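Local coordinates for 6-phospho-beta-glucosidase BglT (Thermotoga maritima, PDB 1UP7), which hydrolyses cellobiose 6'-phosphate to glucose 6-phosphate and glucose, using NAD(+) and a manganese ion as cofactors, at residues 17-22 against 34-39. Sequence-based numbering, arbitrary orientation.
Sequences ELVKGL and VIFYDI. With NAD (nicotinamide-adenine-dinucleotide), chain I.
Val19 on helix 15-25 meets Phe36 on strand 33-37 at the edge of the aromatic ring. Val19 CG2 lies near the ring plane, 3.9 Å from Phe36 CZ, so the ring turns its outer end, not a face, to the helix. The Phe36 side chain leaves the backbone with CG anti to the carbonyl carbon (chi1 -66°), which carries CZ over to the helix. One turn further along the helix, Leu22 CD1 touches Val34 CG2 at 4.1 Å, methyl against methyl. Val7 of strand 4-8 packs on Val34 and Phe36, and helix 41-55 adds Val51 and Val55 to Val19. This is the first beta-alpha-beta unit of the Rossmann fold. Past the strand end, Asp38 takes both adenosine ribose hydroxyls of NAD: O2B donates to OD1 (2.6 Å) and O3B to OD2 (2.7 Å). The backbone N of Asp40 also bonds OD1, and that of Gly11 bonds OD2, which fixes the carboxylate. With an alanine in place of Asp38, both ribose hydroxyls and the amides of Gly11 and Asp40 would probably lose their acceptor, weakening the hold on NAD. No hydrogen bond joins helix to strand here; the buried contact is purely apolar. The acid after the second Rossmann strand is consistent with a preference for NAD, since its charge would probably disfavour the 2'-phosphate of NADP.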
# COMPACT_ATOMS: atom_id res chain seq x y z
N GLU A 17 -1.58 -2.99 43.77
CA GLU A 17 -1.00 -1.90 42.99
C GLU A 17 -1.96 -1.35 41.95
O GLU A 17 -2.08 -0.14 41.79
CB GLU A 17 0.35 -2.32 42.35
CG GLU A 17 1.39 -1.21 42.20
CD GLU A 17 2.01 -0.72 43.52
OE1 GLU A 17 2.53 -1.53 44.35
OE2 GLU A 17 2.01 0.52 43.73
N LEU A 18 -2.68 -2.23 41.25
CA LEU A 18 -3.72 -1.74 40.35
C LEU A 18 -4.73 -0.85 41.06
O LEU A 18 -5.08 0.23 40.58
CB LEU A 18 -4.45 -2.89 39.68
CG LEU A 18 -5.61 -2.49 38.78
CD1 LEU A 18 -5.10 -1.90 37.47
CD2 LEU A 18 -6.44 -3.75 38.56
N VAL A 19 -5.17 -1.30 42.23
CA VAL A 19 -6.14 -0.58 43.03
C VAL A 19 -5.61 0.80 43.48
O VAL A 19 -6.33 1.81 43.44
CB VAL A 19 -6.57 -1.48 44.21
CG1 VAL A 19 -7.26 -0.70 45.26
CG2 VAL A 19 -7.47 -2.58 43.67
N LYS A 20 -4.34 0.83 43.89
CA LYS A 20 -3.65 2.07 44.23
C LYS A 20 -3.71 3.04 43.05
O LYS A 20 -4.05 4.20 43.21
CB LYS A 20 -2.20 1.76 44.62
CG LYS A 20 -1.21 2.95 44.59
CD LYS A 20 -0.51 3.11 45.91
CE LYS A 20 0.72 4.05 45.83
NZ LYS A 20 1.90 3.36 45.17
N GLY A 21 -3.36 2.55 41.86
CA GLY A 21 -3.53 3.30 40.63
C GLY A 21 -4.94 3.83 40.40
O GLY A 21 -5.12 5.00 40.10
N LEU A 22 -5.94 2.97 40.55
CA LEU A 22 -7.33 3.37 40.37
C LEU A 22 -7.76 4.41 41.41
O LEU A 22 -8.50 5.33 41.10
CB LEU A 22 -8.27 2.16 40.34
CG LEU A 22 -8.05 1.19 39.18
CD1 LEU A 22 -8.91 -0.10 39.33
CD2 LEU A 22 -8.32 1.88 37.86
N VAL A 34 -15.46 -1.22 41.56
CA VAL A 34 -14.53 -2.16 40.96
C VAL A 34 -14.98 -3.56 41.36
O VAL A 34 -15.11 -3.88 42.54
CB VAL A 34 -13.07 -1.85 41.35
CG1 VAL A 34 -12.14 -2.82 40.67
CG2 VAL A 34 -12.73 -0.40 40.92
N ILE A 35 -15.26 -4.38 40.35
CA ILE A 35 -15.70 -5.74 40.60
C ILE A 35 -14.65 -6.75 40.13
O ILE A 35 -14.07 -6.63 39.04
CB ILE A 35 -17.07 -6.00 39.98
CG1 ILE A 35 -17.60 -7.37 40.41
CG2 ILE A 35 -16.97 -5.93 38.48
CD1 ILE A 35 -19.14 -7.47 40.35
N PHE A 36 -14.42 -7.75 40.97
CA PHE A 36 -13.34 -8.71 40.80
C PHE A 36 -13.89 -10.09 40.50
O PHE A 36 -14.85 -10.52 41.13
CB PHE A 36 -12.46 -8.76 42.07
CG PHE A 36 -11.72 -7.49 42.34
CD1 PHE A 36 -10.47 -7.25 41.74
CD2 PHE A 36 -12.27 -6.51 43.16
CE1 PHE A 36 -9.76 -6.06 41.97
CE2 PHE A 36 -11.58 -5.30 43.40
CZ PHE A 36 -10.31 -5.08 42.81
N TYR A 37 -13.28 -10.77 39.52
CA TYR A 37 -13.56 -12.15 39.23
C TYR A 37 -12.23 -12.92 39.15
O TYR A 37 -11.24 -12.40 38.61
CB TYR A 37 -14.36 -12.31 37.93
CG TYR A 37 -14.43 -13.76 37.53
CD1 TYR A 37 -15.15 -14.66 38.30
CD2 TYR A 37 -13.69 -14.25 36.46
CE1 TYR A 37 -15.19 -16.00 38.01
CE2 TYR A 37 -13.72 -15.62 36.14
CZ TYR A 37 -14.49 -16.49 36.93
OH TYR A 37 -14.54 -17.84 36.67
N ASP A 38 -12.23 -14.14 39.67
CA ASP A 38 -11.10 -15.08 39.59
C ASP A 38 -11.67 -16.51 39.66
O ASP A 38 -12.66 -16.75 40.32
CB ASP A 38 -10.14 -14.86 40.79
CG ASP A 38 -8.69 -15.23 40.48
OD1 ASP A 38 -8.35 -16.45 40.40
OD2 ASP A 38 -7.81 -14.35 40.31
N ILE A 39 -11.02 -17.46 38.98
CA ILE A 39 -11.39 -18.88 39.05
C ILE A 39 -11.05 -19.48 40.42
O ILE A 39 -11.56 -20.55 40.79
CB ILE A 39 -10.68 -19.72 37.93
CG1 ILE A 39 -9.14 -19.74 38.11
CG2 ILE A 39 -11.12 -19.25 36.55
CD1 ILE A 39 -8.37 -20.69 37.11
PA NAD I . -1.00 -14.99 38.42
O1A NAD I . -0.54 -16.39 38.32
O2A NAD I . -1.04 -14.40 39.84
O5B NAD I . -2.48 -15.01 37.76
C5B NAD I . -3.40 -13.99 38.09
C4B NAD I . -4.74 -14.60 38.49
O4B NAD I . -5.40 -15.13 37.34
C3B NAD I . -4.66 -15.73 39.50
O3B NAD I . -5.34 -15.32 40.67
C2B NAD I . -5.37 -16.91 38.83
O2B NAD I . -6.18 -17.64 39.73
C1B NAD I . -6.25 -16.17 37.83
N9A NAD I . -6.71 -16.97 36.70
C8A NAD I . -6.08 -17.99 36.02
N7A NAD I . -6.92 -18.37 35.03
C5A NAD I . -8.02 -17.59 35.02
C6A NAD I . -9.17 -17.56 34.24
N6A NAD I . -9.36 -18.40 33.23
N1A NAD I . -10.15 -16.62 34.53
C2A NAD I . -9.99 -15.74 35.59
N3A NAD I . -8.86 -15.81 36.37
C4A NAD I . -7.90 -16.72 36.09
O3 NAD I . -0.01 -14.14 37.47
PN NAD I . 0.30 -12.57 37.50
O1N NAD I . 1.76 -12.51 37.75
O2N NAD I . -0.61 -11.81 38.33
O5D NAD I . -0.03 -12.08 36.01
C5D NAD I . -1.20 -12.41 35.30
C4D NAD I . -0.94 -12.16 33.80
O4D NAD I . -0.62 -10.79 33.52
C3D NAD I . 0.24 -12.96 33.28
O3D NAD I . -0.14 -13.41 32.02
C2D NAD I . 1.39 -11.96 33.19
O2D NAD I . 2.35 -12.25 32.19
C1D NAD I . 0.69 -10.63 32.98
N1N NAD I . 1.29 -9.61 33.84
C2N NAD I . 0.40 -8.92 34.63
C3N NAD I . 0.82 -7.93 35.49
C7N NAD I . -0.20 -7.23 36.35
O7N NAD I . -0.23 -5.83 36.52
N7N NAD I . -1.14 -7.98 36.95
C4N NAD I . 2.19 -7.65 35.52
C5N NAD I . 3.12 -8.33 34.71
C6N NAD I . 2.64 -9.33 33.86